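Local coordinates for putative GAF sensor protein (Burkholderia vietnamiensis, PDB 5HL6) that probably reduces free L-methionine-(R)-S-oxide to methionine through a GAF-fold domain, at residues B[43-48]-B[62-67]; B[93-96]-B[102-105]; B[18-23]-B[152-157]; B[130-135]-B[169-174]; B[25-30]-B[159-164]. All coordinates share one frame; numbering follows the deposited sequence.

Contact 1. Residues B[43-48]-B[62-67]; sequences ANAANF and AGFYFF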
# COMPACT_ATOMS: atom_id res chain seq x y z
N ALA B 43 5.11 7.01 2.75
CA ALA B 43 4.35 6.58 3.92
C ALA B 43 2.95 7.19 3.90
O ALA B 43 1.95 6.50 4.17
CB ALA B 43 5.08 6.98 5.21
N ASN B 44 2.85 8.49 3.62
CA ASN B 44 1.54 9.13 3.58
C ASN B 44 0.68 8.56 2.46
O ASN B 44 -0.52 8.33 2.65
CB ASN B 44 1.69 10.65 3.45
CG ASN B 44 2.19 11.27 4.73
OD1 ASN B 44 1.84 10.81 5.83
ND2 ASN B 44 3.01 12.30 4.61
N ALA B 45 1.27 8.30 1.29
CA ALA B 45 0.52 7.69 0.20
C ALA B 45 0.02 6.30 0.58
O ALA B 45 -1.14 5.96 0.34
CB ALA B 45 1.38 7.62 -1.06
N ALA B 46 0.87 5.48 1.21
CA ALA B 46 0.45 4.15 1.63
C ALA B 46 -0.67 4.23 2.68
O ALA B 46 -1.68 3.51 2.58
CB ALA B 46 1.64 3.35 2.14
N ASN B 47 -0.51 5.11 3.67
CA ASN B 47 -1.51 5.22 4.73
C ASN B 47 -2.81 5.80 4.20
O ASN B 47 -3.90 5.37 4.61
CB ASN B 47 -0.96 6.08 5.88
CG ASN B 47 -0.11 5.26 6.83
OD1 ASN B 47 -0.30 4.05 6.94
ND2 ASN B 47 0.83 5.90 7.52
N PHE B 48 -2.72 6.78 3.30
CA PHE B 48 -3.92 7.38 2.71
C PHE B 48 -4.70 6.33 1.91
O PHE B 48 -5.93 6.21 2.06
CB PHE B 48 -3.50 8.56 1.82
CG PHE B 48 -4.65 9.27 1.12
CD1 PHE B 48 -5.21 10.41 1.67
CD2 PHE B 48 -5.11 8.81 -0.11
CE1 PHE B 48 -6.24 11.10 1.02
CE2 PHE B 48 -6.14 9.48 -0.78
CZ PHE B 48 -6.71 10.62 -0.22
N ALA B 62 -7.98 0.83 -4.53
CA ALA B 62 -7.84 2.25 -4.23
C ALA B 62 -6.36 2.56 -4.06
O ALA B 62 -5.70 1.98 -3.18
CB ALA B 62 -8.64 2.63 -2.99
N GLY B 63 -5.83 3.46 -4.88
CA GLY B 63 -4.41 3.75 -4.81
C GLY B 63 -3.98 4.77 -5.85
O GLY B 63 -4.80 5.32 -6.60
N PHE B 64 -2.67 4.99 -5.89
CA PHE B 64 -2.04 6.04 -6.68
C PHE B 64 -1.30 5.48 -7.88
O PHE B 64 -0.72 4.40 -7.82
CB PHE B 64 -1.01 6.80 -5.83
CG PHE B 64 -1.60 7.58 -4.70
CD1 PHE B 64 -2.02 8.89 -4.89
CD2 PHE B 64 -1.72 7.02 -3.44
CE1 PHE B 64 -2.56 9.63 -3.86
CE2 PHE B 64 -2.24 7.75 -2.39
CZ PHE B 64 -2.68 9.07 -2.60
N TYR B 65 -1.30 6.24 -8.98
CA TYR B 65 -0.28 6.13 -10.01
C TYR B 65 0.45 7.46 -10.04
O TYR B 65 -0.18 8.52 -10.01
CB TYR B 65 -0.84 5.81 -11.41
CG TYR B 65 -1.46 4.44 -11.54
CD1 TYR B 65 -0.77 3.39 -12.15
CD2 TYR B 65 -2.75 4.19 -11.08
CE1 TYR B 65 -1.34 2.14 -12.27
CE2 TYR B 65 -3.32 2.95 -11.19
CZ TYR B 65 -2.62 1.92 -11.78
OH TYR B 65 -3.21 0.67 -11.88
N PHE B 66 1.78 7.41 -10.06
CA PHE B 66 2.59 8.62 -10.04
C PHE B 66 3.23 8.83 -11.41
O PHE B 66 3.78 7.90 -11.99
CB PHE B 66 3.64 8.56 -8.93
CG PHE B 66 3.04 8.70 -7.55
CD1 PHE B 66 2.38 9.87 -7.19
CD2 PHE B 66 3.13 7.67 -6.63
CE1 PHE B 66 1.81 10.02 -5.94
CE2 PHE B 66 2.56 7.81 -5.36
CZ PHE B 66 1.91 8.99 -5.02
N PHE B 67 3.14 10.06 -11.90
CA PHE B 67 3.77 10.45 -13.16
C PHE B 67 5.28 10.50 -12.99
O PHE B 67 5.79 11.22 -12.11
CB PHE B 67 3.22 11.80 -13.60
CG PHE B 67 3.61 12.19 -14.98
CD1 PHE B 67 3.27 11.40 -16.07
CD2 PHE B 67 4.30 13.37 -15.20
CE1 PHE B 67 3.63 11.77 -17.36
CE2 PHE B 67 4.65 13.75 -16.49
CZ PHE B 67 4.32 12.95 -17.57
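Ala45 is the first residue of helix 43-48 to reach strand 62-67, and it does so twice over. Its carbonyl O lies 3.4 Å from CE2 of Phe64, at the edge of that ring and near its plane, while the same oxygen also accepts a hydrogen bond from the hydroxyl of Ser49 one turn on. Its methyl CB lies 3.9 Å from Phe64 CE2 and also meets the edge of the Phe66 ring at CZ, 4.2 Å away. The small side chain thus touches both Phe64, along CD2 and CE2, and Phe66, at CZ, two phenylalanines that leave the same face of the strand. One turn later comes Phe48, whose CG is anti to the backbone N (chi1 179°); this brings the ring up to Phe64, where CD2 approaches CZ of Phe64 at 3.5 Å. The two rings meet obliquely, with centroids 5.7 Å apart and planes inclined at 46°. Contact is purely apolar apart from the Ala45 carbonyl at the ring edge. The helix runs at 147° to the strand, across one face of the antiparallel GAF sheet. Trp140 of strand 136-144 and Phe165 of helix 152-176 complete the aromatic cluster round Phe48 and Phe64, and Ala46 packs on Gly75 of the second subunit.

Contact 2. Residues B[93-96]-B[102-105]; sequences CGTA and TQVV
Gln103 and Thr95 meet with their side chains crossing at about a right angle, the methyl of the threonine pressed against the amide of the glutamine. Thr95 CG2 is 3.8 Å from Gln103 OE1 and equally near CD and NE2, so the methyl touches the whole amide group rather than one of its ends. It is placed there by the threonine torsion: CG2 stands anti to the backbone N, while OG1 (chi1 -65°) is turned back along the helix and hydrogen-bonds to the carbonyl O of Gly91. The hydroxyl is therefore spent inside its own helix, and the side chain offers carbon to the strand. Gln103 leaves the strand toward the helix and then bends at chi2 (-68°), which brings the amide round in front of Thr95. The bend leaves the aliphatic part of the chain against Ala96, where CG lies 3.7 Å from Ala96 CB and 3.8 Å from Ala96 CA. At the tip, NE2 gives its hydrogen bond to the carbonyl O of Gln101, just before the strand, and this holds the amide folded back beside its own backbone. The touch between helix and strand is thus van der Waals packing of methyls on a tethered glutamine. Helix 91-99 and strand 103-105 are joined by a short connection, and the strand lies at one edge of the sheet, where Gln103 and Val105 pair with Val126 and Glu124 of strand 123-130. Cys93 and Ala96 pack on that same neighbouring strand, setting the helix against the sheet.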
# COMPACT_ATOMS: atom_id res chain seq x y z
N CYS B 93 -7.34 5.75 -16.42
CA CYS B 93 -6.30 6.44 -15.67
C CYS B 93 -5.42 7.31 -16.56
O CYS B 93 -5.08 8.45 -16.21
CB CYS B 93 -5.43 5.43 -14.91
SG CYS B 93 -6.25 4.72 -13.48
N GLY B 94 -5.01 6.77 -17.71
CA GLY B 94 -4.21 7.57 -18.63
C GLY B 94 -4.99 8.72 -19.21
O GLY B 94 -4.43 9.81 -19.44
N THR B 95 -6.29 8.52 -19.45
CA THR B 95 -7.15 9.61 -19.89
C THR B 95 -7.24 10.69 -18.82
O THR B 95 -7.12 11.88 -19.12
CB THR B 95 -8.54 9.08 -20.23
OG1 THR B 95 -8.47 8.19 -21.36
CG2 THR B 95 -9.49 10.23 -20.53
N ALA B 96 -7.42 10.29 -17.56
CA ALA B 96 -7.44 11.28 -16.48
C ALA B 96 -6.14 12.07 -16.44
O ALA B 96 -6.16 13.30 -16.31
CB ALA B 96 -7.68 10.60 -15.14
N THR B 102 -11.20 14.90 -14.00
CA THR B 102 -11.66 13.75 -13.23
C THR B 102 -12.56 12.88 -14.09
O THR B 102 -13.43 13.38 -14.82
CB THR B 102 -12.40 14.22 -11.97
OG1 THR B 102 -11.47 14.80 -11.05
CG2 THR B 102 -13.12 13.06 -11.28
N GLN B 103 -12.35 11.57 -14.01
CA GLN B 103 -13.11 10.59 -14.77
C GLN B 103 -14.02 9.83 -13.82
O GLN B 103 -13.56 9.33 -12.79
CB GLN B 103 -12.17 9.63 -15.50
CG GLN B 103 -11.12 10.31 -16.36
CD GLN B 103 -11.69 11.02 -17.57
OE1 GLN B 103 -12.51 10.47 -18.31
NE2 GLN B 103 -11.25 12.26 -17.78
N VAL B 104 -15.30 9.74 -14.16
CA VAL B 104 -16.26 8.95 -13.40
C VAL B 104 -16.91 7.97 -14.38
O VAL B 104 -17.53 8.39 -15.37
CB VAL B 104 -17.32 9.82 -12.70
CG1 VAL B 104 -18.28 8.95 -11.92
CG2 VAL B 104 -16.65 10.84 -11.79
N VAL B 105 -16.74 6.68 -14.11
CA VAL B 105 -17.21 5.63 -15.01
C VAL B 105 -18.27 4.82 -14.27
O VAL B 105 -17.98 4.22 -13.23
CB VAL B 105 -16.06 4.74 -15.48
CG1 VAL B 105 -16.53 3.77 -16.56
CG2 VAL B 105 -14.90 5.60 -15.98

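Contact 3. Residues B[18-23]-B[152-157]; sequences ASKAEL and DEDRSG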
# COMPACT_ATOMS: atom_id res chain seq x y z
N ALA B 18 -25.02 8.93 8.22
CA ALA B 18 -24.60 10.18 7.61
C ALA B 18 -24.75 10.13 6.09
O ALA B 18 -24.72 9.06 5.47
CB ALA B 18 -23.15 10.48 7.97
N SER B 19 -24.92 11.30 5.50
CA SER B 19 -24.96 11.43 4.06
C SER B 19 -23.56 11.30 3.47
O SER B 19 -22.56 11.28 4.19
CB SER B 19 -25.58 12.77 3.66
OG SER B 19 -24.84 13.84 4.22
N LYS B 20 -23.50 11.21 2.14
CA LYS B 20 -22.20 11.13 1.48
C LYS B 20 -21.34 12.34 1.81
O LYS B 20 -20.13 12.21 2.04
CB LYS B 20 -22.38 10.99 -0.04
CG LYS B 20 -22.81 9.62 -0.49
CD LYS B 20 -22.58 9.42 -1.98
CE LYS B 20 -22.93 8.00 -2.39
NZ LYS B 20 -22.55 7.72 -3.80
N ALA B 21 -21.95 13.53 1.84
CA ALA B 21 -21.19 14.74 2.10
C ALA B 21 -20.57 14.71 3.50
O ALA B 21 -19.39 15.04 3.67
CB ALA B 21 -22.10 15.97 1.94
N GLU B 22 -21.35 14.31 4.50
CA GLU B 22 -20.83 14.26 5.86
C GLU B 22 -19.76 13.20 6.01
O GLU B 22 -18.73 13.43 6.66
CB GLU B 22 -21.97 14.01 6.85
CG GLU B 22 -22.93 15.19 6.98
CD GLU B 22 -24.20 14.82 7.72
OE1 GLU B 22 -24.61 13.64 7.64
OE2 GLU B 22 -24.79 15.70 8.37
N LEU B 23 -19.96 12.02 5.40
CA LEU B 23 -18.97 10.95 5.51
C LEU B 23 -17.65 11.36 4.87
O LEU B 23 -16.58 11.12 5.44
CB LEU B 23 -19.52 9.67 4.88
N ASP B 152 -21.98 11.83 -8.52
CA ASP B 152 -21.33 13.13 -8.44
C ASP B 152 -20.97 13.52 -7.01
O ASP B 152 -20.05 14.33 -6.82
CB ASP B 152 -22.20 14.21 -9.07
CG ASP B 152 -21.41 15.44 -9.44
OD1 ASP B 152 -20.38 15.29 -10.14
OD2 ASP B 152 -21.79 16.55 -9.00
N GLU B 153 -21.66 12.97 -6.01
CA GLU B 153 -21.27 13.20 -4.63
C GLU B 153 -19.95 12.50 -4.31
O GLU B 153 -19.11 13.04 -3.60
CB GLU B 153 -22.36 12.72 -3.67
CG GLU B 153 -23.56 13.65 -3.57
CD GLU B 153 -24.55 13.17 -2.53
OE1 GLU B 153 -25.17 12.10 -2.73
OE2 GLU B 153 -24.70 13.86 -1.49
N ASP B 154 -19.77 11.28 -4.84
CA ASP B 154 -18.47 10.62 -4.71
C ASP B 154 -17.40 11.38 -5.48
O ASP B 154 -16.25 11.46 -5.04
CB ASP B 154 -18.55 9.18 -5.21
CG ASP B 154 -19.43 8.31 -4.34
OD1 ASP B 154 -19.08 8.12 -3.15
OD2 ASP B 154 -20.47 7.82 -4.84
N ARG B 155 -17.77 11.94 -6.63
CA ARG B 155 -16.83 12.75 -7.40
C ARG B 155 -16.33 13.93 -6.56
O ARG B 155 -15.12 14.15 -6.43
CB ARG B 155 -17.49 13.24 -8.69
CG ARG B 155 -16.54 13.89 -9.68
CD ARG B 155 -16.39 15.39 -9.44
NE ARG B 155 -17.69 16.06 -9.37
CZ ARG B 155 -17.87 17.29 -8.90
NH1 ARG B 155 -19.08 17.82 -8.88
NH2 ARG B 155 -16.83 17.99 -8.46
N SER B 156 -17.26 14.69 -5.97
CA SER B 156 -16.88 15.81 -5.12
C SER B 156 -16.12 15.34 -3.89
O SER B 156 -15.15 15.99 -3.47
CB SER B 156 -18.13 16.58 -4.69
OG SER B 156 -18.77 17.15 -5.81
N GLY B 157 -16.54 14.23 -3.30
CA GLY B 157 -15.88 13.74 -2.10
C GLY B 157 -14.47 13.27 -2.36
O GLY B 157 -13.54 13.60 -1.62
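The first turn of helix 20-23 lies beside the first turns of helix 152-157, with the CA atoms of Lys20 and Glu153 6.5 Å apart and those of Ala21 and Gly157 6.8 Å apart. Lys20 carries the contact. Its CG is anti to the carbonyl carbon (chi1 -76°), and an extended chain carries the methylenes past Glu153 to Asp154. On the way CD lies 3.7 Å from CB of Glu153, and Lys20 CB is 4.0 Å from the Glu153 carboxyl carbon CD. The Glu153 carboxylate lies beside the aliphatic part, its OE1 5.2 Å from Lys20 NZ. At the tip NZ forms a salt bridge with OD2 of Asp154; the modelled separation is too short to be taken literally. Asp151 gives the same ammonium a second salt bridge, and Asp154 OD1 is hydrogen-bonded by Tyr24 OH, which would restrain the carboxylate's rotation. Ser19 stands at the N-cap position, its backbone N bonded to Glu22 OE1 at 3.2 Å. These contacts join the beginnings of helices 20-35 and 152-176, the latter also packing through Arg155 on Val104 of edge strand 103-105 and on Thr102 just before it.

Contact 4. Residues B[130-135]-B[169-174]; sequences VAADGT and AWQKAR
Gln171 reaches from helix 169-174 to the loop 130-135, and its amide holds the backbone there. From CB the chain starts with CG anti to the backbone N (chi1 -164°), a setting that carries the chain across to Ala132, and a bend at chi2 then presents the amide to the start of the type I turn Ala131-Gly134. CD lies 3.7 Å from the methyl CB of Ala132. OE1 accepts a hydrogen bond from Ala132 N at 2.9 Å, with an N-H...O angle of 154° and the donor tilted 29° from the carbonyl plane; the methyl of the same alanine sits beside this oxygen. NE2 donates to a water that also takes the N-H of Asp133, and it is bonded to Asp175 OD1 as well, so both ends of the amide are engaged and its flip is fixed. One residue back, the six-membered ring of Trp170 meets Ala131, with CZ3 3.3 Å from Ala131 CB in a tight, oblique approach. Within the loop, Asp133 OD1 accepts from Thr135 N at 3.0 Å, an Asx turn, and from Thr135 OG1 at 2.7 Å, both from the same face of the carboxylate plane. Its other oxygen, OD2, takes a hydrogen from a second water that in turn accepts from Arg174 NE. The hairpin turn between strands 123-130 and 136-144 is therefore tied to the C-terminal helix by one direct bond and two water bridges. With Asp133 OD2 and Arg174 NE 5.1 Å apart, their opposite charges would be expected to add a mild attraction across the second water.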
# COMPACT_ATOMS: atom_id res chain seq x y z
N VAL B 130 -2.43 17.39 -9.35
CA VAL B 130 -1.64 18.43 -9.99
C VAL B 130 -1.09 19.35 -8.91
O VAL B 130 -1.81 19.74 -7.99
CB VAL B 130 -2.48 19.22 -11.01
CG1 VAL B 130 -1.64 20.29 -11.65
CG2 VAL B 130 -3.07 18.27 -12.07
N ALA B 131 0.19 19.69 -9.04
CA ALA B 131 0.88 20.51 -8.05
C ALA B 131 0.51 21.99 -8.20
O ALA B 131 -0.13 22.40 -9.16
CB ALA B 131 2.40 20.34 -8.20
N ALA B 132 0.95 22.80 -7.23
CA ALA B 132 0.68 24.23 -7.28
C ALA B 132 1.28 24.88 -8.52
O ALA B 132 0.69 25.83 -9.06
CB ALA B 132 1.21 24.93 -6.01
N ASP B 133 2.44 24.41 -8.98
CA ASP B 133 3.07 25.00 -10.15
C ASP B 133 2.58 24.40 -11.47
O ASP B 133 3.14 24.73 -12.53
CB ASP B 133 4.60 24.87 -10.07
CG ASP B 133 5.08 23.43 -10.12
OD1 ASP B 133 4.27 22.50 -10.31
OD2 ASP B 133 6.30 23.24 -9.98
N GLY B 134 1.57 23.54 -11.44
CA GLY B 134 1.02 22.96 -12.65
C GLY B 134 1.62 21.63 -13.05
O GLY B 134 1.19 21.06 -14.07
N THR B 135 2.59 21.11 -12.30
CA THR B 135 3.16 19.80 -12.58
C THR B 135 2.13 18.70 -12.35
O THR B 135 1.41 18.72 -11.35
CB THR B 135 4.37 19.56 -11.66
OG1 THR B 135 5.35 20.57 -11.88
CG2 THR B 135 4.97 18.18 -11.91
N ALA B 169 0.36 16.44 2.29
CA ALA B 169 1.47 15.50 2.14
C ALA B 169 2.38 15.89 0.99
O ALA B 169 3.57 16.10 1.21
CB ALA B 169 0.96 14.06 1.95
N TRP B 170 1.85 16.02 -0.23
CA TRP B 170 2.74 16.19 -1.38
C TRP B 170 3.32 17.60 -1.42
O TRP B 170 4.55 17.77 -1.45
CB TRP B 170 2.00 15.88 -2.69
CG TRP B 170 2.95 15.79 -3.84
CD1 TRP B 170 3.52 14.65 -4.34
CD2 TRP B 170 3.47 16.87 -4.63
NE1 TRP B 170 4.35 14.96 -5.40
CE2 TRP B 170 4.33 16.31 -5.60
CE3 TRP B 170 3.26 18.26 -4.62
CZ2 TRP B 170 5.00 17.09 -6.55
CZ3 TRP B 170 3.94 19.03 -5.56
CH2 TRP B 170 4.79 18.45 -6.51
N GLN B 171 2.45 18.62 -1.46
CA GLN B 171 2.93 20.00 -1.56
C GLN B 171 3.73 20.40 -0.33
O GLN B 171 4.69 21.17 -0.42
CB GLN B 171 1.75 20.95 -1.74
CG GLN B 171 2.17 22.34 -2.24
CD GLN B 171 2.55 22.32 -3.71
OE1 GLN B 171 1.76 21.89 -4.56
NE2 GLN B 171 3.75 22.80 -4.03
N LYS B 172 3.32 19.90 0.84
CA LYS B 172 4.10 20.11 2.07
C LYS B 172 5.54 19.65 1.89
O LYS B 172 6.49 20.38 2.22
CB LYS B 172 3.43 19.36 3.23
CG LYS B 172 4.31 19.20 4.47
CD LYS B 172 3.65 18.33 5.54
CE LYS B 172 3.93 16.83 5.33
NZ LYS B 172 3.04 15.97 6.19
N ALA B 173 5.74 18.45 1.34
CA ALA B 173 7.11 17.96 1.17
C ALA B 173 7.84 18.75 0.08
O ALA B 173 9.01 19.12 0.26
CB ALA B 173 7.11 16.47 0.83
N ARG B 174 7.15 19.04 -1.03
CA ARG B 174 7.78 19.78 -2.11
C ARG B 174 8.23 21.17 -1.66
O ARG B 174 9.34 21.61 -2.00
CB ARG B 174 6.81 19.88 -3.29
CG ARG B 174 7.23 20.85 -4.38
CD ARG B 174 8.35 20.29 -5.24
NE ARG B 174 8.94 21.34 -6.06
CZ ARG B 174 10.02 22.04 -5.71
NH1 ARG B 174 10.63 21.79 -4.56
NH2 ARG B 174 10.50 22.98 -6.51
O HOH W 1 4.46 23.05 -6.95
O HOH W 2 6.55 21.33 -7.98

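Contact 5. Residues B[25-30]-B[159-164]; sequences ATLAEQ and EALCRV
Leu161 provides most of the apolar contact between helices 25-30 and 159-164, its two methyls dividing the work. A chi1 of -66° sets CG beside the backbone N and brings the methyls close to Ala28 and Leu27. There CD1 touches Leu27 CD2 at 3.8 Å, while CD2 lies over the Ala28 backbone and 4.0 Å from Ala28 CB. The Ala28 methyl is shared, for CG2 of Val164 comes within 4.2 Å of it from one turn further along. The second kind of contact is methyl against main chain. Leu161 CD2 is 3.6 Å from both N and CA of Ala28, and Val164 CG2 is 3.9 Å from Ala28 O. Ala28 is small enough for the helices to come close at this point, where its CA lies 5.4 Å from that of Leu161. The residues that touch are all buried, and the side chains that meet are all apolar. The segments run nearly parallel, their axes inclined by 13° and 9.3 Å apart at closest approach. Helix 41-55 packs against this pair: Leu27 lies on Leu51 and Ser55, and Leu161 on Phe48 and Val52. Tyr24 and Ala31 of helix 20-35 extend the seam at either end, against Leu161 and Val164, while Cys162 turns to Val127 and Leu129 of strand 123-130, so that helix 152-176 joins helix 20-35 to the sheet.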
# COMPACT_ATOMS: atom_id res chain seq x y z
N ALA B 25 -16.59 14.40 4.48
CA ALA B 25 -16.00 15.44 5.32
C ALA B 25 -15.29 14.83 6.53
O ALA B 25 -14.18 15.25 6.87
CB ALA B 25 -17.09 16.43 5.77
N THR B 26 -15.91 13.84 7.17
CA THR B 26 -15.26 13.16 8.29
C THR B 26 -13.98 12.47 7.83
O THR B 26 -12.95 12.54 8.52
CB THR B 26 -16.23 12.16 8.91
OG1 THR B 26 -17.30 12.87 9.55
CG2 THR B 26 -15.52 11.27 9.93
N LEU B 27 -14.03 11.81 6.67
CA LEU B 27 -12.86 11.11 6.16
C LEU B 27 -11.74 12.08 5.79
O LEU B 27 -10.55 11.76 5.98
CB LEU B 27 -13.27 10.24 4.96
CG LEU B 27 -12.29 9.20 4.43
CD1 LEU B 27 -11.75 8.34 5.56
CD2 LEU B 27 -12.95 8.33 3.37
N ALA B 28 -12.09 13.27 5.30
CA ALA B 28 -11.08 14.28 4.98
C ALA B 28 -10.33 14.74 6.23
O ALA B 28 -9.12 14.97 6.19
CB ALA B 28 -11.74 15.47 4.29
N GLU B 29 -11.05 14.90 7.34
CA GLU B 29 -10.38 15.29 8.58
C GLU B 29 -9.49 14.17 9.09
O GLU B 29 -8.38 14.42 9.58
CB GLU B 29 -11.41 15.69 9.64
CG GLU B 29 -10.80 15.93 11.01
CD GLU B 29 -9.73 17.02 11.02
OE1 GLU B 29 -9.96 18.10 10.43
OE2 GLU B 29 -8.64 16.79 11.61
N GLN B 30 -9.95 12.92 8.97
CA GLN B 30 -9.09 11.79 9.32
C GLN B 30 -7.85 11.76 8.45
O GLN B 30 -6.73 11.56 8.94
CB GLN B 30 -9.86 10.48 9.17
CG GLN B 30 -10.97 10.26 10.15
CD GLN B 30 -11.67 8.95 9.89
OE1 GLN B 30 -12.47 8.84 8.96
NE2 GLN B 30 -11.34 7.94 10.68
N GLU B 159 -12.53 14.20 -4.79
CA GLU B 159 -11.70 15.36 -5.09
C GLU B 159 -11.28 16.09 -3.82
O GLU B 159 -10.15 16.56 -3.71
CB GLU B 159 -12.43 16.30 -6.06
CG GLU B 159 -12.50 15.71 -7.47
CD GLU B 159 -13.34 16.53 -8.43
OE1 GLU B 159 -14.08 17.43 -7.97
OE2 GLU B 159 -13.26 16.26 -9.65
N ALA B 160 -12.18 16.16 -2.84
CA ALA B 160 -11.82 16.80 -1.58
C ALA B 160 -10.79 15.98 -0.83
O ALA B 160 -9.88 16.54 -0.20
CB ALA B 160 -13.06 17.04 -0.73
N LEU B 161 -10.89 14.64 -0.88
CA LEU B 161 -9.87 13.81 -0.25
C LEU B 161 -8.52 14.03 -0.90
O LEU B 161 -7.50 14.15 -0.22
CB LEU B 161 -10.26 12.33 -0.30
CG LEU B 161 -11.48 11.88 0.50
CD1 LEU B 161 -11.68 10.39 0.38
CD2 LEU B 161 -11.32 12.30 1.97
N CYS B 162 -8.49 14.10 -2.24
CA CYS B 162 -7.23 14.29 -2.94
C CYS B 162 -6.62 15.66 -2.65
O CYS B 162 -5.40 15.78 -2.58
CB CYS B 162 -7.41 14.06 -4.44
SG CYS B 162 -7.73 12.30 -4.83
N ARG B 163 -7.45 16.69 -2.45
CA ARG B 163 -6.90 17.99 -2.06
C ARG B 163 -6.18 17.89 -0.72
O ARG B 163 -5.15 18.54 -0.51
CB ARG B 163 -8.00 19.05 -1.98
CG ARG B 163 -8.49 19.50 -3.34
CD ARG B 163 -9.28 20.81 -3.26
NE ARG B 163 -10.61 20.63 -2.69
CZ ARG B 163 -11.66 20.16 -3.36
NH1 ARG B 163 -11.52 19.80 -4.64
NH2 ARG B 163 -12.83 20.03 -2.76
N VAL B 164 -6.69 17.07 0.20
CA VAL B 164 -6.00 16.89 1.48
C VAL B 164 -4.64 16.26 1.26
O VAL B 164 -3.62 16.72 1.80
CB VAL B 164 -6.86 16.06 2.45
CG1 VAL B 164 -6.03 15.64 3.65
CG2 VAL B 164 -8.06 16.87 2.90

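In the fold
Contacts 3 and 5 follow each other along the same two helices, 20-35 and 152-176, with centres about 10 Å apart. Contact 4 takes the far end of helix 152-176, about 25 Å from contact 3 between centres, and ties it to the turn before strand 136-144. Contact 1 sets helix 41-55 on the sheet and touches both contact 4, through Asn44, and contact 5, through Phe48. Contact 2 meets contact 1 where Cys93 packs on Tyr65, and Thr102 links it to Glu159. Along the chain contacts 1 and 2 come in series inside the long loop closed by contacts 3 and 5, which bring the first and last helices of the chain together on the fold.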